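Local atomic coordinates of unknown protein (Galdieria sulphuraria, PDB entry 2NYI), a protein that is of unknown function but carries tandem ACT domains, a fold that in many relatives binds amino acids or other small regulatory ligands. Residues S13-I18 with P70-S75; S36-A39 with D44-M47; L96-P101 with E108-V113; A115-N120 with Q153-A158. All coordinates share one frame; numbering follows the deposited sequence.

Contact 1: residues S13-I18 with P70-S75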
loop_
_atom_site.group_PDB
_atom_site.type_symbol
_atom_site.label_atom_id
_atom_site.label_comp_id
_atom_site.label_asym_id
_atom_site.label_seq_id
_atom_site.Cartn_x
_atom_site.Cartn_y
_atom_site.Cartn_z
ATOM N N SER A 13 -5.273 -11.787 -6.290
ATOM C CA SER A 13 -4.922 -12.639 -5.151
ATOM C C SER A 13 -3.417 -12.758 -5.043
ATOM O O SER A 13 -2.712 -12.934 -6.050
ATOM C CB SER A 13 -5.543 -14.033 -5.291
ATOM O OG SER A 13 -6.943 -13.911 -5.459
ATOM N N ASP A 14 -2.920 -12.662 -3.817
ATOM C CA ASP A 14 -1.484 -12.708 -3.557
ATOM C C ASP A 14 -0.872 -14.080 -3.848
ATOM O O ASP A 14 -1.482 -15.151 -3.606
ATOM C CB ASP A 14 -1.188 -12.289 -2.118
ATOM C CG ASP A 14 0.287 -12.001 -1.885
ATOM O OD1 ASP A 14 0.952 -11.479 -2.811
ATOM O OD2 ASP A 14 0.783 -12.290 -0.779
ATOM N N ARG A 15 0.354 -14.032 -4.355
ATOM C CA ARG A 15 1.165 -15.236 -4.558
ATOM C C ARG A 15 2.610 -14.776 -4.708
ATOM O O ARG A 15 2.872 -13.603 -4.963
ATOM C CB ARG A 15 0.703 -16.000 -5.801
ATOM C CG ARG A 15 0.815 -15.206 -7.105
ATOM C CD ARG A 15 0.971 -16.085 -8.314
ATOM N NE ARG A 15 0.908 -15.323 -9.565
ATOM C CZ ARG A 15 1.939 -14.750 -10.180
ATOM N NH1 ARG A 15 3.165 -14.830 -9.681
ATOM N NH2 ARG A 15 1.729 -14.089 -11.321
ATOM N N VAL A 16 3.554 -15.705 -4.554
ATOM C CA VAL A 16 4.952 -15.376 -4.754
ATOM C C VAL A 16 5.146 -15.012 -6.231
ATOM O O VAL A 16 4.537 -15.635 -7.116
ATOM C CB VAL A 16 5.871 -16.549 -4.323
ATOM C CG1 VAL A 16 7.299 -16.337 -4.809
ATOM C CG2 VAL A 16 5.852 -16.695 -2.797
ATOM N N GLY A 17 5.951 -13.986 -6.486
ATOM C CA GLY A 17 6.392 -13.698 -7.849
ATOM C C GLY A 17 5.599 -12.670 -8.619
ATOM O O GLY A 17 5.854 -12.472 -9.800
ATOM N N ILE A 18 4.615 -12.039 -7.986
ATOM C CA ILE A 18 3.811 -11.012 -8.702
ATOM C C ILE A 18 4.669 -9.810 -9.102
ATOM O O ILE A 18 4.717 -9.432 -10.292
ATOM C CB ILE A 18 2.578 -10.536 -7.887
ATOM C CG1 ILE A 18 1.656 -11.707 -7.594
ATOM C CG2 ILE A 18 1.776 -9.399 -8.685
ATOM C CD1 ILE A 18 0.596 -11.383 -6.516
ATOM N N PRO A 70 -1.925 -12.932 -15.883
ATOM C CA PRO A 70 -3.288 -13.273 -16.289
ATOM C C PRO A 70 -4.204 -13.392 -15.062
ATOM O O PRO A 70 -3.754 -13.796 -13.998
ATOM C CB PRO A 70 -3.122 -14.621 -17.019
ATOM C CG PRO A 70 -1.822 -15.154 -16.587
ATOM C CD PRO A 70 -0.949 -13.982 -16.237
ATOM N N GLY A 71 -5.457 -12.970 -15.187
ATOM C CA GLY A 71 -6.351 -12.990 -14.025
ATOM C C GLY A 71 -6.346 -11.734 -13.155
ATOM O O GLY A 71 -7.346 -11.460 -12.474
ATOM N N PHE A 72 -5.241 -10.978 -13.170
ATOM C CA PHE A 72 -5.116 -9.748 -12.371
ATOM C C PHE A 72 -5.932 -8.621 -12.966
ATOM O O PHE A 72 -6.150 -8.573 -14.182
ATOM C CB PHE A 72 -3.648 -9.339 -12.190
ATOM C CG PHE A 72 -2.936 -10.156 -11.158
ATOM C CD1 PHE A 72 -2.742 -9.655 -9.879
ATOM C CD2 PHE A 72 -2.512 -11.446 -11.446
ATOM C CE1 PHE A 72 -2.107 -10.424 -8.902
ATOM C CE2 PHE A 72 -1.864 -12.230 -10.481
ATOM C CZ PHE A 72 -1.685 -11.722 -9.195
ATOM N N GLN A 73 -6.434 -7.758 -12.096
ATOM C CA GLN A 73 -7.152 -6.556 -12.494
ATOM C C GLN A 73 -6.101 -5.459 -12.685
ATOM O O GLN A 73 -5.462 -5.029 -11.713
ATOM C CB GLN A 73 -8.132 -6.187 -11.371
ATOM C CG GLN A 73 -8.783 -4.820 -11.446
ATOM C CD GLN A 73 -9.653 -4.541 -10.210
ATOM O OE1 GLN A 73 -10.736 -5.119 -10.078
ATOM N NE2 GLN A 73 -9.176 -3.659 -9.302
ATOM N N ILE A 74 -5.935 -5.014 -13.935
ATOM C CA ILE A 74 -4.857 -4.104 -14.316
ATOM C C ILE A 74 -5.440 -2.916 -15.082
ATOM O O ILE A 74 -6.282 -3.105 -15.971
ATOM C CB ILE A 74 -3.810 -4.809 -15.220
ATOM C CG1 ILE A 74 -3.143 -5.982 -14.488
ATOM C CG2 ILE A 74 -2.727 -3.815 -15.730
ATOM C CD1 ILE A 74 -2.462 -6.954 -15.433
ATOM N N SER A 75 -4.980 -1.711 -14.757
ATOM C CA SER A 75 -5.358 -0.526 -15.553
ATOM C C SER A 75 -4.127 0.335 -15.776
ATOM O O SER A 75 -3.208 0.333 -14.958
ATOM C CB SER A 75 -6.487 0.272 -14.890
ATOM O OG SER A 75 -6.057 0.865 -13.673
HETATM O O HOH W 1 -0.818 -14.650 -12.873
#

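Contact 2: residues S36-A39 with D44-M47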
loop_
_atom_site.group_PDB
_atom_site.type_symbol
_atom_site.label_atom_id
_atom_site.label_comp_id
_atom_site.label_asym_id
_atom_site.label_seq_id
_atom_site.Cartn_x
_atom_site.Cartn_y
_atom_site.Cartn_z
ATOM N N SER A 36 6.833 3.251 -7.016
ATOM C CA SER A 36 5.832 2.212 -6.774
ATOM C C SER A 36 5.469 2.133 -5.304
ATOM O O SER A 36 6.292 2.415 -4.405
ATOM C CB SER A 36 6.309 0.853 -7.295
ATOM O OG SER A 36 7.481 0.455 -6.604
ATOM N N ARG A 37 4.240 1.711 -5.051
ATOM C CA ARG A 37 3.805 1.436 -3.697
ATOM C C ARG A 37 2.991 0.158 -3.765
ATOM O O ARG A 37 2.073 0.066 -4.557
ATOM C CB ARG A 37 2.939 2.583 -3.191
ATOM C CG ARG A 37 3.767 3.868 -2.994
ATOM C CD ARG A 37 3.026 4.972 -2.308
ATOM N NE ARG A 37 3.954 6.023 -1.889
ATOM C CZ ARG A 37 3.595 7.132 -1.242
ATOM N NH1 ARG A 37 2.321 7.364 -0.951
ATOM N NH2 ARG A 37 4.517 8.020 -0.897
HETATM N N MSE A 38 3.340 -0.828 -2.933
HETATM C CA MSE A 38 2.669 -2.125 -2.977
HETATM C C MSE A 38 2.239 -2.533 -1.582
HETATM O O MSE A 38 3.024 -2.420 -0.616
HETATM C CB MSE A 38 3.610 -3.189 -3.568
HETATM C CG MSE A 38 3.022 -4.591 -3.587
HETATM SE SE MSE A 38 3.910 -5.784 -2.288
HETATM C CE MSE A 38 3.417 -5.297 -0.907
ATOM N N ALA A 39 1.011 -3.040 -1.502
ATOM C CA ALA A 39 0.404 -3.460 -0.250
ATOM C C ALA A 39 -0.181 -4.848 -0.425
ATOM O O ALA A 39 -0.753 -5.178 -1.463
ATOM C CB ALA A 39 -0.670 -2.502 0.147
ATOM N N ASP A 44 -4.727 -10.814 -0.425
ATOM C CA ASP A 44 -4.845 -9.933 -1.582
ATOM C C ASP A 44 -3.548 -9.131 -1.785
ATOM O O ASP A 44 -2.780 -8.864 -0.841
ATOM C CB ASP A 44 -6.019 -8.929 -1.420
ATOM C CG ASP A 44 -7.367 -9.488 -1.872
ATOM O OD1 ASP A 44 -7.464 -10.663 -2.322
ATOM O OD2 ASP A 44 -8.356 -8.726 -1.769
ATOM N N PHE A 45 -3.363 -8.718 -3.030
ATOM C CA PHE A 45 -2.221 -7.944 -3.501
ATOM C C PHE A 45 -2.753 -6.680 -4.199
ATOM O O PHE A 45 -3.685 -6.746 -4.992
ATOM C CB PHE A 45 -1.370 -8.806 -4.482
ATOM C CG PHE A 45 -0.308 -8.023 -5.215
ATOM C CD1 PHE A 45 1.032 -8.130 -4.838
ATOM C CD2 PHE A 45 -0.643 -7.193 -6.285
ATOM C CE1 PHE A 45 2.025 -7.394 -5.520
ATOM C CE2 PHE A 45 0.338 -6.447 -6.968
ATOM C CZ PHE A 45 1.672 -6.556 -6.576
ATOM N N ALA A 46 -2.136 -5.533 -3.919
ATOM C CA ALA A 46 -2.447 -4.306 -4.678
ATOM C C ALA A 46 -1.132 -3.533 -4.866
ATOM O O ALA A 46 -0.279 -3.488 -3.940
ATOM C CB ALA A 46 -3.505 -3.453 -3.938
HETATM N N MSE A 47 -0.966 -2.925 -6.043
HETATM C CA MSE A 47 0.219 -2.094 -6.311
HETATM C C MSE A 47 -0.103 -1.002 -7.305
HETATM O O MSE A 47 -0.836 -1.225 -8.267
HETATM C CB MSE A 47 1.368 -2.970 -6.861
HETATM C CG MSE A 47 2.647 -2.179 -7.156
HETATM SE SE MSE A 47 4.169 -3.380 -7.412
HETATM C CE MSE A 47 3.668 -4.046 -8.917
#

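Contact 3: residues L96-P101 with E108-V113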
loop_
_atom_site.group_PDB
_atom_site.type_symbol
_atom_site.label_atom_id
_atom_site.label_comp_id
_atom_site.label_asym_id
_atom_site.label_seq_id
_atom_site.Cartn_x
_atom_site.Cartn_y
_atom_site.Cartn_z
ATOM N N LEU A 96 0.156 10.896 11.404
ATOM C CA LEU A 96 -0.959 10.727 12.318
ATOM C C LEU A 96 -0.865 9.342 12.939
ATOM O O LEU A 96 -0.663 8.336 12.229
ATOM C CB LEU A 96 -2.281 10.922 11.556
ATOM C CG LEU A 96 -3.611 10.539 12.231
ATOM C CD1 LEU A 96 -3.956 11.523 13.343
ATOM C CD2 LEU A 96 -4.706 10.558 11.206
ATOM N N TYR A 97 -1.002 9.275 14.260
ATOM C CA TYR A 97 -0.943 7.989 14.960
ATOM C C TYR A 97 -2.112 7.913 15.929
ATOM O O TYR A 97 -2.423 8.900 16.604
ATOM C CB TYR A 97 0.368 7.831 15.739
ATOM C CG TYR A 97 1.619 8.094 14.938
ATOM C CD1 TYR A 97 2.178 7.101 14.122
ATOM C CD2 TYR A 97 2.252 9.339 14.992
ATOM C CE1 TYR A 97 3.336 7.346 13.380
ATOM C CE2 TYR A 97 3.407 9.592 14.261
ATOM C CZ TYR A 97 3.942 8.595 13.457
ATOM O OH TYR A 97 5.087 8.857 12.733
ATOM N N VAL A 98 -2.784 6.765 15.950
ATOM C CA VAL A 98 -3.925 6.549 16.841
ATOM C C VAL A 98 -3.706 5.216 17.547
ATOM O O VAL A 98 -3.353 4.222 16.901
ATOM C CB VAL A 98 -5.269 6.484 16.047
ATOM C CG1 VAL A 98 -6.469 6.290 16.987
ATOM C CG2 VAL A 98 -5.449 7.719 15.129
ATOM N N GLU A 99 -3.909 5.180 18.862
ATOM C CA GLU A 99 -3.831 3.909 19.580
ATOM C C GLU A 99 -4.807 3.911 20.751
ATOM O O GLU A 99 -4.899 4.902 21.482
ATOM C CB GLU A 99 -2.397 3.667 20.067
ATOM C CG GLU A 99 -2.192 2.340 20.790
ATOM C CD GLU A 99 -0.739 2.073 21.125
ATOM O OE1 GLU A 99 -0.467 1.711 22.289
ATOM O OE2 GLU A 99 0.128 2.217 20.231
ATOM N N GLY A 100 -5.537 2.809 20.909
ATOM C CA GLY A 100 -6.384 2.599 22.079
ATOM C C GLY A 100 -7.224 1.343 21.931
ATOM O O GLY A 100 -6.964 0.538 21.047
ATOM N N PRO A 101 -8.258 1.181 22.787
ATOM C CA PRO A 101 -9.139 0.015 22.653
ATOM C C PRO A 101 -9.791 0.049 21.274
ATOM O O PRO A 101 -10.157 1.125 20.803
ATOM C CB PRO A 101 -10.214 0.254 23.720
ATOM C CG PRO A 101 -9.626 1.233 24.666
ATOM C CD PRO A 101 -8.677 2.078 23.875
ATOM N N GLU A 108 -14.066 5.266 11.321
ATOM C CA GLU A 108 -15.021 6.247 10.773
ATOM C C GLU A 108 -14.852 7.603 11.446
ATOM O O GLU A 108 -14.875 8.644 10.774
ATOM C CB GLU A 108 -16.476 5.752 10.895
ATOM C CG GLU A 108 -17.503 6.596 10.105
ATOM C CD GLU A 108 -17.918 7.892 10.805
ATOM O OE1 GLU A 108 -17.815 7.993 12.054
ATOM O OE2 GLU A 108 -18.353 8.814 10.094
ATOM N N ALA A 109 -14.692 7.601 12.770
ATOM C CA ALA A 109 -14.577 8.862 13.514
ATOM C C ALA A 109 -13.331 9.680 13.139
ATOM O O ALA A 109 -13.426 10.891 12.959
ATOM C CB ALA A 109 -14.620 8.614 15.023
ATOM N N VAL A 110 -12.175 9.012 13.034
ATOM C CA VAL A 110 -10.918 9.696 12.705
ATOM C C VAL A 110 -10.987 10.214 11.282
ATOM O O VAL A 110 -10.720 11.392 11.031
ATOM C CB VAL A 110 -9.675 8.783 12.878
ATOM C CG1 VAL A 110 -8.408 9.478 12.371
ATOM C CG2 VAL A 110 -9.519 8.367 14.351
ATOM N N THR A 111 -11.351 9.334 10.350
ATOM C CA THR A 111 -11.432 9.722 8.941
ATOM C C THR A 111 -12.530 10.766 8.652
ATOM O O THR A 111 -12.414 11.550 7.730
ATOM C CB THR A 111 -11.557 8.493 8.014
ATOM O OG1 THR A 111 -12.755 7.774 8.313
ATOM C CG2 THR A 111 -10.353 7.553 8.198
ATOM N N ALA A 112 -13.594 10.799 9.456
ATOM C CA ALA A 112 -14.612 11.860 9.303
ATOM C C ALA A 112 -14.023 13.247 9.545
ATOM O O ALA A 112 -14.305 14.194 8.803
ATOM C CB ALA A 112 -15.809 11.607 10.253
ATOM N N VAL A 113 -13.208 13.356 10.596
ATOM C CA VAL A 113 -12.477 14.587 10.905
ATOM C C VAL A 113 -11.624 15.016 9.703
ATOM O O VAL A 113 -11.685 16.162 9.261
ATOM C CB VAL A 113 -11.579 14.414 12.166
ATOM C CG1 VAL A 113 -10.623 15.594 12.327
ATOM C CG2 VAL A 113 -12.423 14.270 13.424
#

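Contact 4: residues A115-N120 with Q153-A158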
loop_
_atom_site.group_PDB
_atom_site.type_symbol
_atom_site.label_atom_id
_atom_site.label_comp_id
_atom_site.label_asym_id
_atom_site.label_seq_id
_atom_site.Cartn_x
_atom_site.Cartn_y
_atom_site.Cartn_z
ATOM N N ALA A 115 -11.708 14.027 6.414
ATOM C CA ALA A 115 -12.585 14.366 5.282
ATOM C C ALA A 115 -13.218 15.754 5.440
ATOM O O ALA A 115 -13.168 16.567 4.515
ATOM C CB ALA A 115 -13.662 13.302 5.087
ATOM N N LYS A 116 -13.757 16.032 6.621
ATOM C CA LYS A 116 -14.408 17.329 6.873
ATOM C C LYS A 116 -13.478 18.518 6.731
ATOM O O LYS A 116 -13.890 19.568 6.234
ATOM C CB LYS A 116 -15.056 17.355 8.252
ATOM C CG LYS A 116 -16.456 16.799 8.265
ATOM C CD LYS A 116 -17.156 17.188 9.547
ATOM C CE LYS A 116 -18.194 16.158 9.928
ATOM N NZ LYS A 116 -18.952 16.563 11.146
ATOM N N LYS A 117 -12.225 18.351 7.160
ATOM C CA LYS A 117 -11.216 19.419 7.077
ATOM C C LYS A 117 -10.455 19.432 5.747
ATOM O O LYS A 117 -9.504 20.205 5.571
ATOM C CB LYS A 117 -10.242 19.327 8.255
ATOM C CG LYS A 117 -10.909 19.427 9.629
ATOM C CD LYS A 117 -11.311 20.862 9.966
ATOM C CE LYS A 117 -12.448 20.895 10.961
ATOM N NZ LYS A 117 -12.153 20.107 12.189
ATOM N N GLY A 118 -10.881 18.583 4.813
ATOM C CA GLY A 118 -10.288 18.499 3.481
ATOM C C GLY A 118 -8.878 17.916 3.405
ATOM O O GLY A 118 -8.132 18.185 2.447
ATOM N N ALA A 119 -8.513 17.126 4.411
ATOM C CA ALA A 119 -7.222 16.450 4.459
ATOM C C ALA A 119 -7.236 15.272 3.498
ATOM O O ALA A 119 -8.237 14.527 3.432
ATOM C CB ALA A 119 -6.907 15.984 5.890
ATOM N N ASN A 120 -6.161 15.106 2.730
ATOM C CA ASN A 120 -6.013 13.907 1.915
ATOM C C ASN A 120 -5.117 12.904 2.623
ATOM O O ASN A 120 -4.141 13.274 3.252
ATOM C CB ASN A 120 -5.450 14.207 0.529
ATOM C CG ASN A 120 -5.569 13.028 -0.408
ATOM O OD1 ASN A 120 -6.675 12.594 -0.752
ATOM N ND2 ASN A 120 -4.426 12.494 -0.830
ATOM N N GLN A 153 -4.364 23.507 14.006
ATOM C CA GLN A 153 -4.952 23.586 15.347
ATOM C C GLN A 153 -6.396 23.085 15.374
ATOM O O GLN A 153 -6.771 22.320 16.273
ATOM C CB GLN A 153 -4.806 24.984 15.976
ATOM C CG GLN A 153 -5.249 25.040 17.452
ATOM C CD GLN A 153 -4.677 23.892 18.295
ATOM O OE1 GLN A 153 -3.455 23.741 18.425
ATOM N NE2 GLN A 153 -5.568 23.076 18.872
ATOM N N GLU A 154 -7.200 23.458 14.380
ATOM C CA GLU A 154 -8.587 22.972 14.375
ATOM C C GLU A 154 -8.719 21.473 14.104
ATOM O O GLU A 154 -9.659 20.832 14.593
ATOM C CB GLU A 154 -9.478 23.780 13.440
ATOM C CG GLU A 154 -9.313 23.521 11.980
ATOM C CD GLU A 154 -10.003 24.601 11.172
ATOM O OE1 GLU A 154 -9.654 25.785 11.369
ATOM O OE2 GLU A 154 -10.899 24.268 10.370
ATOM N N VAL A 155 -7.794 20.924 13.313
ATOM C CA VAL A 155 -7.700 19.464 13.131
ATOM C C VAL A 155 -7.405 18.791 14.471
ATOM O O VAL A 155 -8.122 17.842 14.865
ATOM C CB VAL A 155 -6.637 19.078 12.075
ATOM C CG1 VAL A 155 -6.413 17.540 12.039
ATOM C CG2 VAL A 155 -7.067 19.591 10.686
ATOM N N VAL A 156 -6.395 19.313 15.174
ATOM C CA VAL A 156 -5.967 18.814 16.494
ATOM C C VAL A 156 -7.122 18.866 17.488
ATOM O O VAL A 156 -7.354 17.901 18.237
ATOM C CB VAL A 156 -4.700 19.563 17.017
ATOM C CG1 VAL A 156 -4.493 19.385 18.534
ATOM C CG2 VAL A 156 -3.457 19.082 16.248
ATOM N N THR A 157 -7.850 19.983 17.478
ATOM C CA THR A 157 -8.997 20.161 18.367
ATOM C C THR A 157 -10.102 19.135 18.057
ATOM O O THR A 157 -10.679 18.533 18.976
ATOM C CB THR A 157 -9.525 21.619 18.325
ATOM O OG1 THR A 157 -8.548 22.500 18.907
ATOM C CG2 THR A 157 -10.847 21.760 19.091
ATOM N N ALA A 158 -10.390 18.930 16.774
ATOM C CA ALA A 158 -11.349 17.896 16.341
ATOM C C ALA A 158 -10.892 16.483 16.701
ATOM O O ALA A 158 -11.717 15.648 17.113
ATOM C CB ALA A 158 -11.632 18.011 14.850
#

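Contact 1: residues S13-I18 with P70-S75
Ser13 and Phe72 mark the closest approach of the two backbones, with CA atoms 7.8 Å apart, too far for main-chain pairing between the loop after strand 4-13 and the start of strand 73-78. The Phe72 ring bridges the distance. Its chi1 of -77° sets CG beside the backbone N, and the far end of the ring comes up to the 13-18 loop. Ile18 CD1 meets this end at the ring edge, 3.5 Å from Phe72 CZ, while Ile18 CG2 lies 4.0 Å from Phe72 CE1. The carbonyl oxygen of Ser13 comes within 3.5 Å of Phe72 CZ. Arg15 approaches the neighbouring ring atom obliquely: its guanidinium stands almost perpendicular to the ring, the planes 89° apart, with Arg15 NH2 4.1 Å from Phe72 CE2. One guanidinium face rests on Ile18 CG1, which sits above its centre. The group's rotation is further fixed by Arg15 NH1, which donates in its own plane to Val16 O at 3.0 Å, by the salt bridge from NH2 to Asp21, and by a water that accepts from NH2 and donates to Pro70 O. Were Ile18 an alanine, the Phe72 ring edge and the guanidinium face would probably both lose their aliphatic support, giving the ring freedom to shift. In ligand-binding ACT domains this loop often lines the site; no ligand is seen here, so any such role is a possibility by analogy alone. The chemistry implies apolar packing of Ile18 on Phe72, with the Arg15 charge beside it answered by Asp21 and linked to Pro70 O through water.

Contact 2: residues S36-A39 with D44-M47
Met38 and Met47 face each other in the beta hairpin formed by strands 32-41 and 44-53, the second and third strands of the ACT-type sheet (order 2-3-1-4). Their CA atoms are 4.1 Å apart, a non-hydrogen-bonded antiparallel pair. Both are selenomethionines with CG anti to the backbone N; Met38 CB packs 3.8 Å from Met47 CG, and beyond that the chains bend differently. Met47 runs on nearly straight before bending at chi3, so that its CE reaches the edge of the Phe45 ring in the ring plane. Met38 bends at chi2 (-110°) and crosses Phe45 at about a right angle. Its CG is 3.5 Å from Phe45 CE1, and its SE lies obliquely to the ring, 5.1 Å from the centroid, a Met-aromatic contact. These three side chains share a face, on which Phe45 and Met47 pack against helix 18-28. At the outer edge, Ser36, Arg37 and Met38 pair with an antiparallel strand of the second subunit, extending the sheet across the interface. Ala39 and Ala46, on the other face, form the hydrogen-bonded pair: Ala39 N donates to Ala46 O at 2.8 Å with an N-H...O angle of 171°, and Ala46 N returns the bond to Ala39 O.

Contact 3: residues L96-P101 with E108-V113
Next to the place where Val110 meets Leu96 and Val98 lies a helical hydrogen bond within 108-113, Ala112 N to Glu108 O at 2.8 Å; the next bond along, Val113 N to Ala109 O, is weak at 3.4 Å. They belong to the helix turn that carries Val110, whose side chain points toward the strand; the contact itself is wholly apolar. Val110 uses one methyl for each partner. Its CG1, anti to the backbone N (chi1 173°), meets Leu96 CD2 tip to tip at 4.0 Å. Its CG2 reaches Val98 CG2 in the same end-on manner at 4.2 Å. The nearest CA atoms, those of Val98 and Val110, are 8.7 Å apart, so side-chain tips alone span the distance between backbones. Leu96 and Val98 are two residues apart on the strand and therefore share a face, and the single valine bears on both. This pairing joins the first strand, 91-99, to the first helix, 106-116, of the second ACT unit, whose sheet again has the strand order 2-3-1-4 of a ferredoxin-like fold. The same helix then leads into strand 120-130, which runs parallel to 91-99 with strand 137-148 between them, a beta-alpha-beta crossover. Met141 of that middle strand touches all three of the side chains in contact, and Leu159 of helix 152-166 packs on Leu96. Elsewhere on the helix polar bonds appear: Thr111 OG1 is hydrogen-bonded to Val107 O and weakly to Ser23 OG of the second subunit, while Glu108 OE2 bonds His20 NE2 of that same subunit.

Contact 4: residues A115-N120 with Q153-A158
Lys117 meets Glu154 the unexpected way round: the carboxylate lies against the aliphatic part of the lysine, Glu154 OE2 being 3.5 Å from Lys117 CD, whereas the ammonium nitrogen NZ is 4.7 Å from that oxygen. The separation is too long for a salt bridge, although the opposite charges probably still attract. NZ comes to 3.4 Å from Ala158 CB and 3.5 Å from the backbone O of Glu154. Bends in the lysine chain at chi2 (-76°) and chi4 account for this path, which crosses Glu154 obliquely. Nearer its root the chain packs on Val155, running past it in the opposite direction, with Lys117 CG and CB both 4.0 Å from Val155 CG2. Lys117 and Glu154 also touch a crystal neighbour, so the course of their ends may owe something to the lattice. With an alanine here everything past CB is gone, which would probably thin the packing on Val155, where CB alone would remain, and leave the Glu154 carboxylate without its nearby positive charge. The backbone sets the position of the lysine, the first residue to leave helical angles: a Schellman motif ends the helix, with Gly118 at positive phi, Gly118 N bonded to Ala115 O at 3.1 Å and Ala119 N to Leu114 O. The contact joins the C-terminal end of helix 106-116 to an early turn of helix 152-166, beside each other on the sheet; beneath them Phe147 of strand 137-148 receives both Ala119 and Val155, and Leu172 of strand 169-174 packs on Val155.

Overall arrangement
Contacts 1 and 2 belong to the first ACT unit, contacts 3 and 4 to the second, and within each pair the contacts touch. Ile18 CG2 packs on Phe45 CZ at 3.5 Å, and Val113 CG1 on Ala158 CB at 3.6 Å. Contact 2 is nested along the chain inside the loop closed by contact 1, while contacts 3 and 4 share helix 106-116. Contacts 2 and 3 are buried, the former combining backbone bonds with side chains, the latter relying on methyl groups. Contacts 1 and 4 are partly exposed and mix apolar packing with charged chains. Contacts 1 and 3 lie on opposite sides of the chain's centre, their centres about 31 Å apart, yet all four contacts reach the second subunit.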